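Long-range contacts in type VI immunity protein Atu4351 (Agrobacterium fabrum, PDB 6ITW), which probably protects its own cell by neutralising the cognate toxic effector of the type VI secretion system, as the immunity partner of an effector-immunity pair: residues G88-L96 with F144-F155; L49-F59 with L159-Q169. One frame throughout, in Å; residues are numbered along the deposited sequence.

In the fold
Two contacts tie the same mixed sheet to later parts of the chain, the loop between helices 128-137 and 155-162 in one case, the end of helix 155-162 and the chain after it in the other, and so join the GAD-like part of the protein to its Tdi1 C-terminal part. Interaction 1 lies deeper: the hairpin turn of 88-96 pushes an aromatic ring into the loop 144-155, and no direct hydrogen bond crosses, only water bridges. Interaction 2, near the outermost strand 49-52, is partly buried and adds direct amide bonds from a glutamine to a water bridge. The sites adjoin, since strands 57-59 and 84-90 are sheet neighbours, and interaction 1 is nested within the loop that interaction 2 closes.

Interaction 1: residues G88-L96 with F144-F155; sequences GFSAFGKIL and FDAPDEKGKLMF
F92, at the turn of a hairpin, is the plug of this contact. The methyl of A146 sits almost on the normal through the ring centre, with CB 3.4 Å from the F92 centroid, a CH-pi contact that covers one face. The backbone N of F155 lies at the ring edge in its plane, and the selenomethionine methyl of M154 comes obliquely, its CE 4.1 Å from F92 CE1. With CG anti to the carbonyl carbon (chi1 -53°), the ring leaves the type I turn S90-G93 toward the loop. D145 ties the socket together: its OD1 accepts from A146 N through the anti lone pair and from F155 N through the syn one, both at 2.9 Å, so one oxygen holds together two parts of the loop that both touch the ring. The same OD1 also meets the ring obliquely, 3.7 Å from F92 CE2. Beside the F92 ring, A91 CB packs 3.7 Å from F155 CE1.

Toward the partly exposed F144 the contact is looser and wetter. No direct hydrogen bond crosses; instead two waters each donate to F144 O, one of them also bonded to S90 OG at 2.6 Å, the other accepting from A91 N at 3.2 Å. S90 OG meanwhile accepts from F92 N in an ST turn and from K94 N, which braces the hairpin. The extended, partly exposed K94 runs across the F144 side chain, K94 CD 3.8 Å from F144 CD1, and its NZ reaches S143 O.

In the fold, this is structural packing: a hairpin turn of the GAD-like range, between antiparallel strands 84-90 and 94-99, is received by a loop of the Tdi1 C-terminal range. A91 and F155 also pack on strand 169-173, F155 meets Y56 edge-to-face, and F144 touches strand 103-108.

Interaction 2: residues L49-F59 with L159-Q169; sequences LGIWKQGYFQF and LKNLGKLQLGQ
Q58 reaches across to G168 and Q169 with both ends of its amide. Its OE1 accepts from G168 N at 2.8 Å, in the carbonyl plane and nearly straight (163°), while NE2 donates to Q169 O at 3.0 Å on a more bent path, with Q169 O 29° out of the plane of the Q58 amide. CG lies between the backbone N and the carbonyl carbon (chi1 64°), and the chain then runs out extended to the type II turn Q166-Q169. I51 and L167 lie alongside, pointing opposite ways, with CG1 of I51 3.8 Å from CD1 of L167, and I51 CD1 rests 3.5 Å from L165 O. The glutamine and isoleucine thus join the strand pair 49-52 and 57-59, a beta hairpin at one margin of the mixed sheet, to the chain that leaves helix 155-162 and enters strand 169-173. Toward the exposed end, Q54 lies roughly perpendicular to L159, with Q54 OE1 3.6 Å from L159 CD2. K164 lays its CG 3.4 Å from Q54 O before its ammonium pairs with E19, and a water links that same carbonyl to L165 N.

Interaction 1: residues G88-L96 with F144-F155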
loop_
_atom_site.group_PDB
_atom_site.type_symbol
_atom_site.label_atom_id
_atom_site.label_comp_id
_atom_site.label_asym_id
_atom_site.label_seq_id
_atom_site.Cartn_x
_atom_site.Cartn_y
_atom_site.Cartn_z
ATOM N N GLY A 88 -4.964 -0.726 1.810
ATOM C CA GLY A 88 -4.721 0.616 2.316
ATOM C C GLY A 88 -3.430 1.140 1.729
ATOM O O GLY A 88 -2.710 0.426 1.021
ATOM N N PHE A 89 -3.123 2.405 2.029
ATOM C CA PHE A 89 -1.853 2.939 1.547
ATOM C C PHE A 89 -1.317 4.046 2.448
ATOM O O PHE A 89 -2.072 4.799 3.073
ATOM C CB PHE A 89 -1.960 3.451 0.097
ATOM C CG PHE A 89 -3.262 4.158 -0.224
ATOM C CD1 PHE A 89 -3.390 5.535 -0.040
ATOM C CD2 PHE A 89 -4.339 3.451 -0.761
ATOM C CE1 PHE A 89 -4.565 6.192 -0.377
ATOM C CE2 PHE A 89 -5.521 4.101 -1.109
ATOM C CZ PHE A 89 -5.635 5.471 -0.911
ATOM N N SER A 90 0.010 4.140 2.486
ATOM C CA SER A 90 0.696 5.257 3.117
ATOM C C SER A 90 0.262 6.591 2.534
ATOM O O SER A 90 -0.486 6.649 1.546
ATOM C CB SER A 90 2.209 5.116 2.950
ATOM O OG SER A 90 2.605 5.565 1.656
ATOM N N ALA A 91 0.781 7.669 3.121
ATOM C CA ALA A 91 0.511 9.019 2.659
ATOM C C ALA A 91 1.103 9.314 1.280
ATOM O O ALA A 91 0.722 10.317 0.655
ATOM C CB ALA A 91 1.070 10.004 3.685
ATOM N N PHE A 92 2.042 8.491 0.811
ATOM C CA PHE A 92 2.665 8.657 -0.496
ATOM C C PHE A 92 2.213 7.592 -1.494
ATOM O O PHE A 92 2.852 7.408 -2.536
ATOM C CB PHE A 92 4.188 8.650 -0.357
ATOM C CG PHE A 92 4.694 9.639 0.661
ATOM C CD1 PHE A 92 4.993 10.944 0.292
ATOM C CD2 PHE A 92 4.824 9.275 1.992
ATOM C CE1 PHE A 92 5.419 11.863 1.231
ATOM C CE2 PHE A 92 5.263 10.195 2.939
ATOM C CZ PHE A 92 5.563 11.488 2.558
ATOM N N GLY A 93 1.129 6.882 -1.205
ATOM C CA GLY A 93 0.591 5.972 -2.199
ATOM C C GLY A 93 1.212 4.597 -2.193
ATOM O O GLY A 93 1.008 3.832 -3.137
ATOM N N LYS A 94 1.964 4.250 -1.152
ATOM C CA LYS A 94 2.538 2.912 -1.032
ATOM C C LYS A 94 1.455 1.976 -0.500
ATOM O O LYS A 94 1.061 2.069 0.670
ATOM C CB LYS A 94 3.762 2.944 -0.114
ATOM C CG LYS A 94 4.519 1.630 0.054
ATOM C CD LYS A 94 5.844 1.884 0.772
ATOM C CE LYS A 94 6.802 0.695 0.721
ATOM N NZ LYS A 94 8.015 0.897 1.604
ATOM N N ILE A 95 0.998 1.058 -1.352
ATOM C CA ILE A 95 -0.174 0.227 -1.084
ATOM C C ILE A 95 0.196 -0.999 -0.253
ATOM O O ILE A 95 1.118 -1.752 -0.599
ATOM C CB ILE A 95 -0.821 -0.204 -2.404
ATOM C CG1 ILE A 95 -1.315 1.033 -3.162
ATOM C CG2 ILE A 95 -1.921 -1.233 -2.147
ATOM C CD1 ILE A 95 -1.752 0.736 -4.590
ATOM N N LEU A 96 -0.537 -1.213 0.838
ATOM C CA LEU A 96 -0.556 -2.496 1.532
ATOM C C LEU A 96 -1.618 -3.370 0.871
ATOM O O LEU A 96 -2.811 -3.015 0.874
ATOM C CB LEU A 96 -0.861 -2.324 3.016
ATOM C CG LEU A 96 -1.104 -3.603 3.825
ATOM C CD1 LEU A 96 0.025 -4.594 3.608
ATOM C CD2 LEU A 96 -1.246 -3.303 5.316
ATOM N N PHE A 144 7.429 3.631 5.612
ATOM C CA PHE A 144 6.235 4.118 4.934
ATOM C C PHE A 144 6.213 5.621 4.810
ATOM O O PHE A 144 5.298 6.157 4.177
ATOM C CB PHE A 144 4.974 3.647 5.647
ATOM C CG PHE A 144 4.804 2.180 5.593
ATOM C CD1 PHE A 144 4.621 1.547 4.374
ATOM C CD2 PHE A 144 4.862 1.418 6.741
ATOM C CE1 PHE A 144 4.482 0.181 4.298
ATOM C CE2 PHE A 144 4.713 0.045 6.677
ATOM C CZ PHE A 144 4.525 -0.573 5.451
ATOM N N ASP A 145 7.196 6.302 5.396
ATOM C CA ASP A 145 7.413 7.714 5.126
ATOM C C ASP A 145 8.034 7.774 3.735
ATOM O O ASP A 145 8.003 6.782 2.999
ATOM C CB ASP A 145 8.315 8.345 6.208
ATOM C CG ASP A 145 8.001 9.829 6.482
ATOM O OD1 ASP A 145 7.821 10.632 5.525
ATOM O OD2 ASP A 145 7.960 10.199 7.682
ATOM N N ALA A 146 8.606 8.898 3.362
ATOM C CA ALA A 146 9.254 8.971 2.059
ATOM C C ALA A 146 10.350 10.020 2.142
ATOM O O ALA A 146 10.062 11.197 2.405
ATOM C CB ALA A 146 8.247 9.307 0.948
ATOM N N PRO A 147 11.610 9.629 1.965
ATOM C CA PRO A 147 12.707 10.604 2.034
ATOM C C PRO A 147 12.744 11.491 0.798
ATOM O O PRO A 147 12.404 11.069 -0.311
ATOM C CB PRO A 147 13.956 9.721 2.114
ATOM C CG PRO A 147 13.543 8.442 1.392
ATOM C CD PRO A 147 12.085 8.252 1.736
ATOM N N ASP A 148 13.153 12.741 1.001
ATOM C CA ASP A 148 13.435 13.624 -0.127
ATOM C C ASP A 148 14.828 13.305 -0.709
ATOM O O ASP A 148 15.488 12.325 -0.336
ATOM C CB ASP A 148 13.306 15.083 0.304
ATOM C CG ASP A 148 14.315 15.477 1.392
ATOM O OD1 ASP A 148 15.315 14.753 1.664
ATOM O OD2 ASP A 148 14.088 16.531 1.998
ATOM N N GLU A 149 15.295 14.159 -1.628
ATOM C CA GLU A 149 16.575 13.931 -2.295
ATOM C C GLU A 149 17.749 13.984 -1.333
ATOM O O GLU A 149 18.768 13.331 -1.580
ATOM C CB GLU A 149 16.786 14.951 -3.400
ATOM C CG GLU A 149 15.896 14.696 -4.568
ATOM C CD GLU A 149 16.180 15.620 -5.719
ATOM O OE1 GLU A 149 17.001 16.560 -5.554
ATOM O OE2 GLU A 149 15.566 15.395 -6.786
ATOM N N LYS A 150 17.634 14.744 -0.242
ATOM C CA LYS A 150 18.671 14.787 0.781
ATOM C C LYS A 150 18.491 13.713 1.860
ATOM O O LYS A 150 19.100 13.812 2.930
ATOM C CB LYS A 150 18.723 16.178 1.418
ATOM C CG LYS A 150 18.918 17.331 0.406
ATOM C CD LYS A 150 18.975 18.690 1.104
ATOM C CE LYS A 150 19.337 19.812 0.129
ATOM N NZ LYS A 150 19.482 21.140 0.816
ATOM N N GLY A 151 17.687 12.685 1.602
ATOM C CA GLY A 151 17.512 11.602 2.558
ATOM C C GLY A 151 16.611 11.911 3.744
ATOM O O GLY A 151 16.440 11.050 4.618
ATOM N N LYS A 152 16.013 13.089 3.795
ATOM C CA LYS A 152 15.263 13.544 4.954
ATOM C C LYS A 152 13.771 13.271 4.759
ATOM O O LYS A 152 13.199 13.608 3.715
ATOM C CB LYS A 152 15.555 15.031 5.180
ATOM C CG LYS A 152 14.485 15.822 5.898
ATOM C CD LYS A 152 14.248 15.385 7.345
ATOM C CE LYS A 152 13.202 16.280 8.009
ATOM N NZ LYS A 152 13.522 17.724 7.767
ATOM N N LEU A 153 13.149 12.655 5.763
ATOM C CA LEU A 153 11.748 12.256 5.663
ATOM C C LEU A 153 10.840 13.456 5.389
ATOM O O LEU A 153 11.111 14.583 5.815
ATOM C CB LEU A 153 11.339 11.538 6.940
ATOM C CG LEU A 153 12.189 10.275 7.156
ATOM C CD1 LEU A 153 11.746 9.503 8.377
ATOM C CD2 LEU A 153 12.113 9.377 5.945
HETATM N N MSE A 154 9.759 13.214 4.640
HETATM C CA MSE A 154 8.899 14.320 4.201
HETATM C C MSE A 154 7.527 14.443 4.897
HETATM O O MSE A 154 6.903 15.514 4.812
HETATM C CB MSE A 154 8.652 14.246 2.684
HETATM C CG MSE A 154 9.870 14.445 1.834
HETATM SE SE MSE A 154 9.374 14.700 -0.053
HETATM C CE MSE A 154 9.015 12.849 -0.510
ATOM N N PHE A 155 7.041 13.386 5.568
ATOM C CA PHE A 155 5.641 13.406 6.012
ATOM C C PHE A 155 5.334 14.599 6.924
ATOM O O PHE A 155 4.383 15.349 6.671
ATOM C CB PHE A 155 5.236 12.114 6.718
ATOM C CG PHE A 155 3.797 12.142 7.196
ATOM C CD1 PHE A 155 2.750 11.996 6.288
ATOM C CD2 PHE A 155 3.487 12.370 8.534
ATOM C CE1 PHE A 155 1.418 12.041 6.708
ATOM C CE2 PHE A 155 2.156 12.418 8.959
ATOM C CZ PHE A 155 1.124 12.250 8.050
HETATM O O HOH W 1 5.237 5.304 1.638
HETATM O O HOH W 2 3.291 7.793 5.074
#

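Interaction 2: residues L49-F59 with L159-Q169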
loop_
_atom_site.group_PDB
_atom_site.type_symbol
_atom_site.label_atom_id
_atom_site.label_comp_id
_atom_site.label_asym_id
_atom_site.label_seq_id
_atom_site.Cartn_x
_atom_site.Cartn_y
_atom_site.Cartn_z
ATOM N N LEU A 49 -13.435 2.082 7.038
ATOM C CA LEU A 49 -12.234 2.357 6.242
ATOM C C LEU A 49 -11.797 3.791 6.499
ATOM O O LEU A 49 -12.269 4.704 5.820
ATOM C CB LEU A 49 -12.502 2.165 4.772
ATOM C CG LEU A 49 -12.881 0.791 4.250
ATOM C CD1 LEU A 49 -13.450 0.958 2.841
ATOM C CD2 LEU A 49 -11.652 -0.115 4.280
ATOM N N GLY A 50 -10.886 3.991 7.448
ATOM C CA GLY A 50 -10.514 5.339 7.835
ATOM C C GLY A 50 -9.028 5.639 7.877
ATOM O O GLY A 50 -8.199 4.898 7.323
ATOM N N ILE A 51 -8.689 6.743 8.548
ATOM C CA ILE A 51 -7.349 7.324 8.541
ATOM C C ILE A 51 -6.713 7.149 9.914
ATOM O O ILE A 51 -7.396 7.250 10.941
ATOM C CB ILE A 51 -7.406 8.812 8.151
ATOM C CG1 ILE A 51 -7.845 8.964 6.701
ATOM C CG2 ILE A 51 -6.040 9.462 8.341
ATOM C CD1 ILE A 51 -7.993 10.419 6.236
ATOM N N TRP A 52 -5.411 6.849 9.925
ATOM C CA TRP A 52 -4.592 6.761 11.126
ATOM C C TRP A 52 -3.449 7.771 11.050
ATOM O O TRP A 52 -3.033 8.182 9.956
ATOM C CB TRP A 52 -4.017 5.340 11.290
ATOM C CG TRP A 52 -4.906 4.389 12.056
ATOM C CD1 TRP A 52 -5.952 4.718 12.881
ATOM C CD2 TRP A 52 -4.823 2.954 12.070
ATOM N NE1 TRP A 52 -6.525 3.572 13.405
ATOM C CE2 TRP A 52 -5.849 2.480 12.924
ATOM C CE3 TRP A 52 -3.979 2.025 11.443
ATOM C CZ2 TRP A 52 -6.052 1.116 13.166
ATOM C CZ3 TRP A 52 -4.187 0.674 11.681
ATOM C CH2 TRP A 52 -5.217 0.230 12.532
ATOM N N LYS A 53 -2.951 8.187 12.223
ATOM C CA LYS A 53 -1.742 9.027 12.340
ATOM C C LYS A 53 -1.806 10.252 11.426
ATOM O O LYS A 53 -0.820 10.647 10.801
ATOM C CB LYS A 53 -0.490 8.208 12.044
ATOM C CG LYS A 53 -0.318 6.970 12.930
ATOM C CD LYS A 53 0.331 7.341 14.242
ATOM C CE LYS A 53 1.820 7.674 14.067
ATOM N NZ LYS A 53 2.226 8.829 14.941
ATOM N N GLN A 54 -2.998 10.823 11.299
ATOM C CA GLN A 54 -3.189 12.076 10.570
ATOM C C GLN A 54 -2.876 11.940 9.077
ATOM O O GLN A 54 -2.497 12.912 8.413
ATOM C CB GLN A 54 -2.359 13.194 11.206
ATOM C CG GLN A 54 -2.687 13.448 12.700
ATOM C CD GLN A 54 -1.930 14.651 13.233
ATOM O OE1 GLN A 54 -2.158 15.792 12.799
ATOM N NE2 GLN A 54 -0.998 14.404 14.154
ATOM N N GLY A 55 -3.070 10.747 8.517
ATOM C CA GLY A 55 -2.870 10.521 7.094
ATOM C C GLY A 55 -1.645 9.698 6.766
ATOM O O GLY A 55 -1.397 9.431 5.586
ATOM N N TYR A 56 -0.880 9.276 7.773
ATOM C CA TYR A 56 0.304 8.460 7.530
ATOM C C TYR A 56 -0.062 7.110 6.920
ATOM O O TYR A 56 0.752 6.505 6.208
ATOM C CB TYR A 56 1.060 8.281 8.846
ATOM C CG TYR A 56 2.478 7.804 8.730
ATOM C CD1 TYR A 56 3.531 8.715 8.599
ATOM C CD2 TYR A 56 2.777 6.445 8.785
ATOM C CE1 TYR A 56 4.848 8.279 8.504
ATOM C CE2 TYR A 56 4.079 5.996 8.698
ATOM C CZ TYR A 56 5.114 6.919 8.553
ATOM O OH TYR A 56 6.406 6.474 8.468
ATOM N N PHE A 57 -1.273 6.623 7.197
ATOM C CA PHE A 57 -1.829 5.428 6.579
ATOM C C PHE A 57 -3.344 5.598 6.533
ATOM O O PHE A 57 -3.935 6.231 7.405
ATOM C CB PHE A 57 -1.430 4.148 7.341
ATOM C CG PHE A 57 -1.933 2.856 6.703
ATOM C CD1 PHE A 57 -1.182 2.190 5.732
ATOM C CD2 PHE A 57 -3.147 2.300 7.093
ATOM C CE1 PHE A 57 -1.639 0.994 5.166
ATOM C CE2 PHE A 57 -3.620 1.121 6.527
ATOM C CZ PHE A 57 -2.867 0.463 5.563
ATOM N N GLN A 58 -3.963 5.072 5.491
ATOM C CA GLN A 58 -5.410 5.066 5.386
ATOM C C GLN A 58 -5.821 3.741 4.776
ATOM O O GLN A 58 -5.070 3.159 3.990
ATOM C CB GLN A 58 -5.941 6.218 4.531
ATOM C CG GLN A 58 -5.519 6.158 3.081
ATOM C CD GLN A 58 -5.842 7.433 2.340
ATOM O OE1 GLN A 58 -6.880 7.531 1.679
ATOM N NE2 GLN A 58 -4.949 8.433 2.447
ATOM N N PHE A 59 -6.998 3.252 5.164
ATOM C CA PHE A 59 -7.534 2.031 4.584
ATOM C C PHE A 59 -8.397 2.396 3.395
ATOM O O PHE A 59 -8.951 3.503 3.317
ATOM C CB PHE A 59 -8.369 1.239 5.592
ATOM C CG PHE A 59 -7.581 0.672 6.722
ATOM C CD1 PHE A 59 -7.361 1.420 7.886
ATOM C CD2 PHE A 59 -7.060 -0.616 6.641
ATOM C CE1 PHE A 59 -6.617 0.890 8.958
ATOM C CE2 PHE A 59 -6.320 -1.150 7.703
ATOM C CZ PHE A 59 -6.108 -0.391 8.865
ATOM N N LEU A 159 2.530 17.304 6.184
ATOM C CA LEU A 159 1.374 17.495 7.056
ATOM C C LEU A 159 1.202 18.967 7.424
ATOM O O LEU A 159 0.159 19.573 7.143
ATOM C CB LEU A 159 1.525 16.635 8.310
ATOM C CG LEU A 159 0.383 16.767 9.324
ATOM C CD1 LEU A 159 -0.983 16.489 8.683
ATOM C CD2 LEU A 159 0.639 15.842 10.503
ATOM N N LYS A 160 2.253 19.577 7.985
ATOM C CA LYS A 160 2.192 20.982 8.388
ATOM C C LYS A 160 1.920 21.916 7.210
ATOM O O LYS A 160 1.035 22.772 7.285
ATOM C CB LYS A 160 3.484 21.382 9.092
ATOM C CG LYS A 160 3.651 22.895 9.222
ATOM C CD LYS A 160 4.892 23.250 10.008
ATOM C CE LYS A 160 5.231 24.725 9.873
ATOM N NZ LYS A 160 6.539 25.011 10.542
ATOM N N ASN A 161 2.673 21.792 6.116
ATOM C CA ASN A 161 2.553 22.800 5.058
ATOM C C ASN A 161 1.425 22.548 4.064
ATOM O O ASN A 161 0.973 23.504 3.415
ATOM C CB ASN A 161 3.872 22.928 4.288
ATOM C CG ASN A 161 5.042 23.308 5.193
ATOM O OD1 ASN A 161 6.048 22.600 5.249
ATOM N ND2 ASN A 161 4.905 24.421 5.918
ATOM N N LEU A 162 0.969 21.304 3.884
ATOM C CA LEU A 162 -0.142 21.067 2.972
ATOM C C LEU A 162 -1.446 20.732 3.683
ATOM O O LEU A 162 -2.500 20.751 3.038
ATOM C CB LEU A 162 0.202 19.948 1.977
ATOM C CG LEU A 162 1.428 20.201 1.086
ATOM C CD1 LEU A 162 1.813 18.931 0.339
ATOM C CD2 LEU A 162 1.175 21.336 0.104
ATOM N N GLY A 163 -1.409 20.450 4.982
ATOM C CA GLY A 163 -2.583 20.028 5.710
ATOM C C GLY A 163 -2.790 18.526 5.637
ATOM O O GLY A 163 -2.112 17.800 4.910
ATOM N N LYS A 164 -3.764 18.060 6.410
ATOM C CA LYS A 164 -4.035 16.632 6.520
ATOM C C LYS A 164 -4.670 16.096 5.241
ATOM O O LYS A 164 -5.502 16.758 4.612
ATOM C CB LYS A 164 -4.956 16.377 7.709
ATOM C CG LYS A 164 -5.192 14.922 8.031
ATOM C CD LYS A 164 -5.671 14.756 9.462
ATOM C CE LYS A 164 -7.054 15.339 9.678
ATOM N NZ LYS A 164 -7.376 15.265 11.134
ATOM N N LEU A 165 -4.284 14.882 4.855
ATOM C CA LEU A 165 -4.940 14.257 3.713
ATOM C C LEU A 165 -6.387 13.904 4.059
ATOM O O LEU A 165 -6.684 13.425 5.162
ATOM C CB LEU A 165 -4.184 12.998 3.267
ATOM C CG LEU A 165 -2.802 13.164 2.623
ATOM C CD1 LEU A 165 -2.100 11.818 2.576
ATOM C CD2 LEU A 165 -2.889 13.803 1.227
ATOM N N GLN A 166 -7.284 14.155 3.112
ATOM C CA GLN A 166 -8.630 13.600 3.147
ATOM C C GLN A 166 -8.629 12.160 2.636
ATOM O O GLN A 166 -7.801 11.779 1.795
ATOM C CB GLN A 166 -9.572 14.463 2.292
ATOM C CG GLN A 166 -9.864 15.831 2.927
ATOM C CD GLN A 166 -10.095 16.938 1.902
ATOM O OE1 GLN A 166 -10.778 16.735 0.891
ATOM N NE2 GLN A 166 -9.521 18.123 2.163
ATOM N N LEU A 167 -9.576 11.360 3.135
ATOM C CA LEU A 167 -9.660 9.963 2.715
ATOM C C LEU A 167 -9.746 9.896 1.199
ATOM O O LEU A 167 -10.563 10.583 0.583
ATOM C CB LEU A 167 -10.873 9.259 3.350
ATOM C CG LEU A 167 -10.908 7.727 3.181
ATOM C CD1 LEU A 167 -9.969 7.029 4.165
ATOM C CD2 LEU A 167 -12.308 7.143 3.296
ATOM N N GLY A 168 -8.877 9.091 0.591
ATOM C CA GLY A 168 -8.820 9.005 -0.846
ATOM C C GLY A 168 -7.871 9.973 -1.520
ATOM O O GLY A 168 -7.896 10.066 -2.756
ATOM N N GLN A 169 -7.031 10.686 -0.763
ATOM C CA GLN A 169 -5.928 11.463 -1.322
ATOM C C GLN A 169 -4.575 10.951 -0.843
ATOM O O GLN A 169 -4.481 10.244 0.163
ATOM C CB GLN A 169 -6.002 12.930 -0.931
ATOM C CG GLN A 169 -7.233 13.656 -1.348
ATOM C CD GLN A 169 -7.190 15.062 -0.800
ATOM O OE1 GLN A 169 -6.838 15.271 0.376
ATOM N NE2 GLN A 169 -7.493 16.039 -1.651
HETATM O O HOH W 3 -1.784 13.546 5.865
#